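Clavulanic acid biosynthesis oligopeptide binding protein 2 (Streptomyces clavuligerus, PDB 2WOL) probably binds oligopeptides as an extracellular solute-binding protein of family 5 in the clavulanic acid biosynthetic pathway. Local coordinates at residues A[123-128]-A[195-200]; A[129-134]-A[154-159]; A[64-69]-A[191-196]. One frame throughout, in Å; residues are numbered along the deposited sequence.

Interaction 1 of 3, residues A[123-128]-A[195-200]; sequences AVQRVF and VPRRSD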
loop_
_atom_site.group_PDB
_atom_site.type_symbol
_atom_site.label_atom_id
_atom_site.label_comp_id
_atom_site.label_asym_id
_atom_site.label_seq_id
_atom_site.Cartn_x
_atom_site.Cartn_y
_atom_site.Cartn_z
ATOM N N ALA A 123 0.089 -10.095 19.820
ATOM C CA ALA A 123 -0.341 -9.310 18.663
ATOM C C ALA A 123 -0.403 -10.163 17.395
ATOM O O ALA A 123 -1.392 -10.116 16.655
ATOM C CB ALA A 123 0.586 -8.127 18.461
ATOM N N VAL A 124 0.645 -10.945 17.160
ATOM C CA VAL A 124 0.703 -11.827 15.998
ATOM C C VAL A 124 -0.384 -12.910 16.086
ATOM O O VAL A 124 -1.040 -13.229 15.093
ATOM C CB VAL A 124 2.119 -12.434 15.831
ATOM C CG1 VAL A 124 2.138 -13.480 14.738
ATOM C CG2 VAL A 124 3.129 -11.326 15.525
ATOM N N GLN A 125 -0.581 -13.451 17.285
ATOM C CA GLN A 125 -1.629 -14.444 17.512
ATOM C C GLN A 125 -3.022 -13.888 17.230
ATOM O O GLN A 125 -3.857 -14.587 16.651
ATOM C CB GLN A 125 -1.541 -14.997 18.934
ATOM C CG GLN A 125 -0.383 -15.958 19.108
ATOM C CD GLN A 125 -0.177 -16.442 20.534
ATOM O OE1 GLN A 125 0.626 -17.341 20.761
ATOM N NE2 GLN A 125 -0.866 -15.830 21.495
ATOM N N ARG A 126 -3.264 -12.636 17.626
ATOM C CA ARG A 126 -4.543 -11.956 17.388
ATOM C C ARG A 126 -4.971 -11.974 15.923
ATOM O O ARG A 126 -6.157 -12.102 15.619
ATOM C CB ARG A 126 -4.484 -10.502 17.867
ATOM C CG ARG A 126 -4.461 -10.335 19.363
ATOM C CD ARG A 126 -4.308 -8.873 19.730
ATOM N NE ARG A 126 -5.597 -8.199 19.886
ATOM C CZ ARG A 126 -6.035 -7.187 19.138
ATOM N NH1 ARG A 126 -5.303 -6.702 18.138
ATOM N NH2 ARG A 126 -7.223 -6.662 19.389
ATOM N N VAL A 127 -4.003 -11.821 15.024
ATOM C CA VAL A 127 -4.270 -11.830 13.583
ATOM C C VAL A 127 -5.019 -13.100 13.153
ATOM O O VAL A 127 -5.841 -13.067 12.231
ATOM C CB VAL A 127 -2.959 -11.653 12.775
ATOM C CG1 VAL A 127 -3.203 -11.794 11.272
ATOM C CG2 VAL A 127 -2.316 -10.303 13.094
ATOM N N PHE A 128 -4.751 -14.207 13.846
ATOM C CA PHE A 128 -5.381 -15.492 13.534
ATOM C C PHE A 128 -6.871 -15.538 13.872
ATOM O O PHE A 128 -7.596 -16.379 13.340
ATOM C CB PHE A 128 -4.662 -16.630 14.262
ATOM C CG PHE A 128 -3.344 -17.008 13.650
ATOM C CD1 PHE A 128 -2.237 -16.173 13.776
ATOM C CD2 PHE A 128 -3.201 -18.210 12.957
ATOM C CE1 PHE A 128 -1.020 -16.522 13.221
ATOM C CE2 PHE A 128 -1.980 -18.568 12.394
ATOM C CZ PHE A 128 -0.887 -17.724 12.530
ATOM N N VAL A 195 0.454 -6.013 21.742
ATOM C CA VAL A 195 -0.819 -5.850 22.432
ATOM C C VAL A 195 -0.734 -6.749 23.658
ATOM O O VAL A 195 -0.588 -7.963 23.514
ATOM C CB VAL A 195 -2.016 -6.296 21.553
ATOM C CG1 VAL A 195 -3.304 -6.305 22.358
ATOM C CG2 VAL A 195 -2.168 -5.388 20.335
ATOM N N PRO A 196 -0.801 -6.158 24.868
ATOM C CA PRO A 196 -0.724 -7.006 26.056
ATOM C C PRO A 196 -2.056 -7.711 26.283
ATOM O O PRO A 196 -3.107 -7.065 26.276
ATOM C CB PRO A 196 -0.415 -6.012 27.180
ATOM C CG PRO A 196 -0.977 -4.726 26.723
ATOM C CD PRO A 196 -0.954 -4.730 25.209
ATOM N N ARG A 197 -2.006 -9.029 26.468
ATOM C CA ARG A 197 -3.221 -9.833 26.629
ATOM C C ARG A 197 -4.130 -9.283 27.737
ATOM O O ARG A 197 -5.359 -9.270 27.590
ATOM C CB ARG A 197 -2.906 -11.315 26.871
ATOM C CG ARG A 197 -4.161 -12.188 26.890
ATOM C CD ARG A 197 -3.894 -13.598 27.393
ATOM N NE ARG A 197 -3.532 -14.519 26.316
ATOM C CZ ARG A 197 -4.400 -15.099 25.487
ATOM N NH1 ARG A 197 -5.701 -14.854 25.582
ATOM N NH2 ARG A 197 -3.960 -15.926 24.551
ATOM N N ARG A 198 -3.524 -8.796 28.823
ATOM C CA ARG A 198 -4.275 -8.218 29.947
ATOM C C ARG A 198 -5.247 -7.091 29.565
ATOM O O ARG A 198 -6.269 -6.903 30.229
ATOM C CB ARG A 198 -3.327 -7.741 31.054
ATOM C CG ARG A 198 -2.292 -6.727 30.584
ATOM C CD ARG A 198 -1.393 -6.234 31.705
ATOM N NE ARG A 198 -0.410 -5.302 31.156
ATOM C CZ ARG A 198 0.775 -5.653 30.660
ATOM N NH1 ARG A 198 1.169 -6.917 30.670
ATOM N NH2 ARG A 198 1.581 -4.729 30.156
ATOM N N SER A 199 -4.919 -6.342 28.511
ATOM C CA SER A 199 -5.738 -5.205 28.075
ATOM C C SER A 199 -6.497 -5.490 26.786
ATOM O O SER A 199 -7.173 -4.609 26.255
ATOM C CB SER A 199 -4.870 -3.957 27.887
ATOM O OG SER A 199 -4.262 -3.564 29.102
ATOM N N ASP A 200 -6.382 -6.716 26.288
ATOM C CA ASP A 200 -7.001 -7.076 25.013
ATOM C C ASP A 200 -8.487 -7.396 25.165
ATOM O O ASP A 200 -8.867 -8.522 25.510
ATOM C CB ASP A 200 -6.248 -8.232 24.340
ATOM C CG ASP A 200 -6.780 -8.545 22.947
ATOM O OD1 ASP A 200 -7.625 -7.779 22.433
ATOM O OD2 ASP A 200 -6.355 -9.567 22.371
HETATM O O HOH W 1 -1.156 -14.517 24.418
HETATM O O HOH W 2 -1.611 -17.282 24.038
#
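A side-on arginine–aspartate salt bridge, Arg126 to Asp200, ties helix 117-127 to the loop that follows helix 183-186 in this family 5 solute-binding protein. The two side chains reach toward each other tip to tip. A bend at chi3 (91°) swings NE of Arg126 out of an otherwise extended chain, and NE bonds to Asp200 OD2 at 2.9 Å while NH2 makes a longer bond of 3.3 Å to Asp200 OD1. The grip is not coplanar: guanidinium and carboxylate planes lie 66° apart, and both oxygens are approached from above the carboxylate plane. Each end has further partners, since NH2 also pairs with Asp47 and OD2 also accepts from His122 and Tyr155, so the charges belong to a small polar network.

Val195 crosses the arginine at about a right angle, its CG1 lying over one guanidinium face and 3.8 Å from Arg126 CD. One helical turn earlier, the methyl of Ala123 rests 3.9 Å from Val195 N. Toward the exposed Arg197, a water accepts from Gln125 NE2 and Arg197 NH2, its oxygen 3.0 and 2.8 Å away, while Arg197 NH1 turns to Pro154 O and Gln125 OE1 to Leu161 N. Apolar contact thus flanks a two-nitrogen, two-oxygen Arg–Asp clasp, a bidentate side-on salt bridge between a helix and a distant loop.

Interaction 2 of 3, residues A[129-134]-A[154-159]; sequences AQDVLP and PYRTDE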
loop_
_atom_site.group_PDB
_atom_site.type_symbol
_atom_site.label_atom_id
_atom_site.label_comp_id
_atom_site.label_asym_id
_atom_site.label_seq_id
_atom_site.Cartn_x
_atom_site.Cartn_y
_atom_site.Cartn_z
ATOM N N ALA A 129 -7.320 -14.647 14.756
ATOM C CA ALA A 129 -8.723 -14.613 15.164
ATOM C C ALA A 129 -9.542 -13.770 14.187
ATOM O O ALA A 129 -10.075 -12.720 14.547
ATOM C CB ALA A 129 -8.856 -14.088 16.593
ATOM N N GLN A 130 -9.645 -14.248 12.949
ATOM C CA GLN A 130 -10.330 -13.510 11.885
ATOM C C GLN A 130 -11.845 -13.406 12.074
ATOM O O GLN A 130 -12.499 -12.561 11.455
ATOM C CB GLN A 130 -9.974 -14.084 10.508
ATOM C CG GLN A 130 -8.570 -13.709 10.043
ATOM C CD GLN A 130 -8.422 -12.211 9.825
ATOM O OE1 GLN A 130 -9.108 -11.623 8.985
ATOM N NE2 GLN A 130 -7.533 -11.589 10.584
ATOM N N ASP A 131 -12.389 -14.253 12.944
ATOM C CA ASP A 131 -13.798 -14.176 13.330
ATOM C C ASP A 131 -14.101 -13.003 14.267
ATOM O O ASP A 131 -15.239 -12.530 14.333
ATOM C CB ASP A 131 -14.256 -15.499 13.965
ATOM C CG ASP A 131 -13.406 -15.917 15.163
ATOM O OD1 ASP A 131 -12.201 -15.599 15.209
ATOM O OD2 ASP A 131 -13.947 -16.593 16.065
ATOM N N VAL A 132 -13.084 -12.536 14.990
ATOM C CA VAL A 132 -13.255 -11.458 15.964
ATOM C C VAL A 132 -12.595 -10.151 15.505
ATOM O O VAL A 132 -13.140 -9.063 15.738
ATOM C CB VAL A 132 -12.723 -11.880 17.364
ATOM C CG1 VAL A 132 -12.821 -10.734 18.369
ATOM C CG2 VAL A 132 -13.499 -13.084 17.882
ATOM N N LEU A 133 -11.442 -10.272 14.845
ATOM C CA LEU A 133 -10.603 -9.118 14.496
ATOM C C LEU A 133 -10.328 -8.951 12.991
ATOM O O LEU A 133 -9.185 -8.689 12.593
ATOM C CB LEU A 133 -9.268 -9.197 15.254
ATOM C CG LEU A 133 -9.321 -9.441 16.765
ATOM C CD1 LEU A 133 -7.928 -9.691 17.283
ATOM C CD2 LEU A 133 -9.938 -8.272 17.490
ATOM N N PRO A 134 -11.367 -9.071 12.143
ATOM C CA PRO A 134 -11.107 -8.923 10.714
ATOM C C PRO A 134 -10.788 -7.474 10.350
ATOM O O PRO A 134 -11.148 -6.554 11.092
ATOM C CB PRO A 134 -12.441 -9.328 10.079
ATOM C CG PRO A 134 -13.450 -8.956 11.100
ATOM C CD PRO A 134 -12.799 -9.318 12.405
ATOM N N PRO A 154 -6.041 -16.540 19.856
ATOM C CA PRO A 154 -5.785 -16.502 21.295
ATOM C C PRO A 154 -7.028 -16.474 22.186
ATOM O O PRO A 154 -6.893 -16.510 23.414
ATOM C CB PRO A 154 -5.000 -15.200 21.462
ATOM C CG PRO A 154 -5.555 -14.314 20.407
ATOM C CD PRO A 154 -5.865 -15.211 19.233
ATOM N N TYR A 155 -8.212 -16.395 21.584
ATOM C CA TYR A 155 -9.463 -16.398 22.350
ATOM C C TYR A 155 -10.046 -17.803 22.462
ATOM O O TYR A 155 -10.766 -18.107 23.415
ATOM C CB TYR A 155 -10.483 -15.431 21.733
ATOM C CG TYR A 155 -9.899 -14.064 21.446
ATOM C CD1 TYR A 155 -9.284 -13.326 22.455
ATOM C CD2 TYR A 155 -9.954 -13.516 20.168
ATOM C CE1 TYR A 155 -8.734 -12.077 22.198
ATOM C CE2 TYR A 155 -9.411 -12.262 19.902
ATOM C CZ TYR A 155 -8.803 -11.554 20.922
ATOM O OH TYR A 155 -8.267 -10.313 20.662
ATOM N N ARG A 156 -9.710 -18.653 21.493
ATOM C CA ARG A 156 -10.214 -20.025 21.436
ATOM C C ARG A 156 -9.283 -21.044 22.093
ATOM O O ARG A 156 -9.695 -22.167 22.393
ATOM C CB ARG A 156 -10.512 -20.416 19.989
ATOM C CG ARG A 156 -11.621 -19.593 19.372
ATOM C CD ARG A 156 -12.027 -20.121 18.005
ATOM N NE ARG A 156 -13.101 -19.317 17.426
ATOM C CZ ARG A 156 -14.396 -19.512 17.664
ATOM N NH1 ARG A 156 -14.793 -20.493 18.472
ATOM N NH2 ARG A 156 -15.299 -18.729 17.089
ATOM N N THR A 157 -8.030 -20.654 22.300
ATOM C CA THR A 157 -7.082 -21.448 23.076
ATOM C C THR A 157 -6.081 -20.529 23.769
ATOM O O THR A 157 -5.747 -19.458 23.248
ATOM C CB THR A 157 -6.340 -22.507 22.217
ATOM O OG1 THR A 157 -5.560 -23.354 23.073
ATOM C CG2 THR A 157 -5.423 -21.849 21.184
ATOM N N ASP A 158 -5.617 -20.937 24.946
ATOM C CA ASP A 158 -4.582 -20.181 25.649
ATOM C C ASP A 158 -3.189 -20.769 25.427
ATOM O O ASP A 158 -2.199 -20.253 25.950
ATOM C CB ASP A 158 -4.908 -20.003 27.143
ATOM C CG ASP A 158 -5.124 -21.318 27.870
ATOM O OD1 ASP A 158 -4.575 -22.355 27.441
ATOM O OD2 ASP A 158 -5.854 -21.305 28.888
ATOM N N GLU A 159 -3.115 -21.841 24.642
ATOM C CA GLU A 159 -1.822 -22.366 24.225
ATOM C C GLU A 159 -1.233 -21.455 23.153
ATOM O O GLU A 159 -1.883 -21.184 22.142
ATOM C CB GLU A 159 -1.941 -23.790 23.698
ATOM C CG GLU A 159 -0.590 -24.435 23.443
ATOM C CD GLU A 159 -0.689 -25.795 22.790
ATOM O OE1 GLU A 159 -1.780 -26.155 22.297
ATOM O OE2 GLU A 159 0.338 -26.506 22.767
HETATM O O HOH W 3 -10.845 -18.084 15.178
#
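Asp131 places CG between its backbone N and carbonyl carbon (chi1 56°), and Arg156 runs extended from CG to NE; the carboxylate and guanidinium meet tip to tip across two irregular loops of the family 5 solute-binding fold. The result is a salt bridge in which two nitrogens share a single carboxylate oxygen. Arg156 NH2 reaches Asp131 OD2 at 2.7 Å, nearly along the C-O axis, and Arg156 NE adds a weak bond to the same atom at 3.2 Å. The two planes lie 28° apart, and OD2 sits at the guanidinium edge, close to its plane. Both residues are exposed, so this charge pair closes the outer side of the contact, where solvent would be expected to temper its strength.

Further in, Tyr155 supplies the apolar part. Its CG stands anti to the carbonyl carbon (chi1 -49°), and the ring comes up against three side chains of 129-134. The methyl of Ala129 sits 3.8 Å from Tyr155 CD2, Val132 CG1 is 4.0 Å from Tyr155 CE2, and Leu133, crossing at about a right angle, brings CD1 to the ring edge, 3.5 Å from the hydroxyl oxygen of Tyr155. One ring face is covered by the preceding Pro154, whose CG lies over the ring centre and whose CD also touches Ala129 CB. The hydroxyl has its polar partner in Asp200, and the hydroxyl end of Tyr155 also touches Arg126 of helix 117-127. Residues 129-133 form a turn, Ala129 O accepting from Val132 N (a beta turn) and from Leu133 N. On the outside, a water weakly bridges the charged pair, 2.8 Å from Asp131 OD1 and 3.4 Å from Arg156 NE.

Interaction 3 of 3, residues A[64-69]-A[191-196]; sequences NRTLMA and CAAPVP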
loop_
_atom_site.group_PDB
_atom_site.type_symbol
_atom_site.label_atom_id
_atom_site.label_comp_id
_atom_site.label_asym_id
_atom_site.label_seq_id
_atom_site.Cartn_x
_atom_site.Cartn_y
_atom_site.Cartn_z
ATOM N N ASN A 64 1.754 3.500 17.949
ATOM C CA ASN A 64 2.307 2.218 18.357
ATOM C C ASN A 64 3.653 1.934 17.739
ATOM O O ASN A 64 3.852 2.131 16.539
ATOM C CB ASN A 64 1.334 1.082 18.037
ATOM C CG ASN A 64 0.135 1.067 18.964
ATOM O OD1 ASN A 64 0.265 0.799 20.162
ATOM N ND2 ASN A 64 -1.039 1.372 18.420
ATOM N N ARG A 65 4.577 1.473 18.570
ATOM C CA ARG A 65 5.870 1.026 18.092
ATOM C C ARG A 65 5.788 -0.435 17.664
ATOM O O ARG A 65 4.844 -1.145 18.012
ATOM C CB ARG A 65 6.928 1.223 19.174
ATOM C CG ARG A 65 7.110 2.676 19.589
ATOM C CD ARG A 65 8.152 2.810 20.682
ATOM N NE ARG A 65 9.484 2.445 20.217
ATOM C CZ ARG A 65 10.593 2.575 20.941
ATOM N NH1 ARG A 65 10.533 3.058 22.174
ATOM N NH2 ARG A 65 11.764 2.219 20.431
ATOM N N THR A 66 6.782 -0.869 16.898
ATOM C CA THR A 66 6.845 -2.228 16.373
ATOM C C THR A 66 8.287 -2.712 16.516
ATOM O O THR A 66 9.168 -1.918 16.852
ATOM C CB THR A 66 6.397 -2.268 14.893
ATOM O OG1 THR A 66 7.001 -1.176 14.188
ATOM C CG2 THR A 66 4.880 -2.134 14.778
ATOM N N LEU A 67 8.539 -3.997 16.286
ATOM C CA LEU A 67 9.910 -4.515 16.381
ATOM C C LEU A 67 10.829 -3.764 15.430
ATOM O O LEU A 67 11.925 -3.325 15.818
ATOM C CB LEU A 67 9.960 -6.020 16.103
ATOM C CG LEU A 67 9.416 -6.942 17.198
ATOM C CD1 LEU A 67 9.299 -8.357 16.665
ATOM C CD2 LEU A 67 10.293 -6.910 18.444
ATOM N N MET A 68 10.361 -3.620 14.192
ATOM C CA MET A 68 11.059 -2.895 13.137
ATOM C C MET A 68 10.145 -1.781 12.656
ATOM O O MET A 68 8.931 -1.891 12.768
ATOM C CB MET A 68 11.372 -3.829 11.966
ATOM C CG MET A 68 12.165 -5.073 12.348
ATOM S SD MET A 68 13.854 -4.679 12.859
ATOM C CE MET A 68 14.551 -4.091 11.314
ATOM N N ALA A 69 10.722 -0.708 12.127
ATOM C CA ALA A 69 9.921 0.387 11.577
ATOM C C ALA A 69 10.637 1.021 10.404
ATOM O O ALA A 69 11.865 1.002 10.341
ATOM C CB ALA A 69 9.632 1.436 12.646
ATOM N N CYS A 191 -0.235 -4.493 12.635
ATOM C CA CYS A 191 -0.790 -5.748 13.146
ATOM C C CYS A 191 0.230 -6.551 13.969
ATOM O O CYS A 191 -0.137 -7.516 14.637
ATOM C CB CYS A 191 -1.413 -6.596 12.024
ATOM S SG CYS A 191 -0.263 -7.281 10.832
ATOM N N ALA A 192 1.499 -6.142 13.922
ATOM C CA ALA A 192 2.554 -6.762 14.723
ATOM C C ALA A 192 3.034 -5.873 15.881
ATOM O O ALA A 192 3.968 -6.239 16.603
ATOM C CB ALA A 192 3.720 -7.183 13.841
ATOM N N ALA A 193 2.401 -4.714 16.057
ATOM C CA ALA A 193 2.645 -3.873 17.236
ATOM C C ALA A 193 2.137 -4.582 18.493
ATOM O O ALA A 193 1.030 -5.122 18.496
ATOM C CB ALA A 193 1.975 -2.518 17.082
ATOM N N PRO A 194 2.938 -4.573 19.576
ATOM C CA PRO A 194 2.556 -5.365 20.745
ATOM C C PRO A 194 1.197 -4.987 21.328
ATOM O O PRO A 194 0.838 -3.809 21.386
ATOM C CB PRO A 194 3.684 -5.082 21.754
ATOM C CG PRO A 194 4.350 -3.838 21.266
ATOM C CD PRO A 194 4.210 -3.859 19.779
ATOM N N VAL A 195 0.454 -6.013 21.742
ATOM C CA VAL A 195 -0.819 -5.850 22.432
ATOM C C VAL A 195 -0.734 -6.749 23.658
ATOM O O VAL A 195 -0.588 -7.963 23.514
ATOM C CB VAL A 195 -2.016 -6.296 21.553
ATOM C CG1 VAL A 195 -3.304 -6.305 22.358
ATOM C CG2 VAL A 195 -2.168 -5.388 20.335
ATOM N N PRO A 196 -0.801 -6.158 24.868
ATOM C CA PRO A 196 -0.724 -7.006 26.056
ATOM C C PRO A 196 -2.056 -7.711 26.283
ATOM O O PRO A 196 -3.107 -7.065 26.276
ATOM C CB PRO A 196 -0.415 -6.012 27.180
ATOM C CG PRO A 196 -0.977 -4.726 26.723
ATOM C CD PRO A 196 -0.954 -4.730 25.209
HETATM O O HOH W 4 1.937 -1.354 20.932
HETATM O O HOH W 5 6.476 -5.846 15.584
#
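Asn64 begins the contact with its aliphatic part: CB lies 3.8 Å from the methyl of Ala193, the residue on which most of the packing converges. The amide of Asn64 turns to other partners, ND2 to Gln60 and OD1 to Ser212 N, and a water lies 2.8 Å from Asn64 OD1 and close to Pro194 O as well. Arg65 contributes its backbone, the side chain leading off to Asp84 and Thr238. Arg65 O is pressed against carbon, 3.3 Å from Ala193 CB and 3.3 Å from Pro194 CD, with a longer CA-H...O contact to Ala193 CA at 3.6 Å.

At Thr66, chi1 of 44° sets OG1 between the backbone N and the carbonyl carbon, very close to Met68 O of its own segment and above that carbonyl's plane. The methyl Thr66 CG2 is left to face the other loop, 3.7 Å from Ala193 CB. Leu67 meets that loop through water: its N donates to a water that in turn donates to Ala192 O at 2.7 Å. No direct hydrogen bond crosses; the buried fit rests on small side chains and bridging waters. Around this seam, strand 68-69 pairs with strand 82-83, Leu67 packs on Val120 of helix 117-127 and on Tyr101 of strand 98-102, and Pro194 rests against Asp119 of the same helix.

In the fold
Helix 117-127 is the common element. One side of interaction 1 (123-128) lies on it, interaction 2 starts from the loop that leaves it, and interaction 3 packs beside it through Leu67 and Pro194. Interactions 1 and 3 have centres about 11 Å apart and share Val195 and Pro196; interactions 1 and 2, centres about 9 Å apart, are joined through Asp200 with Tyr155 and Arg197 with Pro154. Interactions 2 and 3, centres about 18 Å apart, do not touch. Along the chain, interaction 2 is nested inside both larger loops, whose ends overlap at 195-196. Sequence-distant loops are thereby gathered around one helix, consistent with the extra domain typical of oligopeptide-binding proteins.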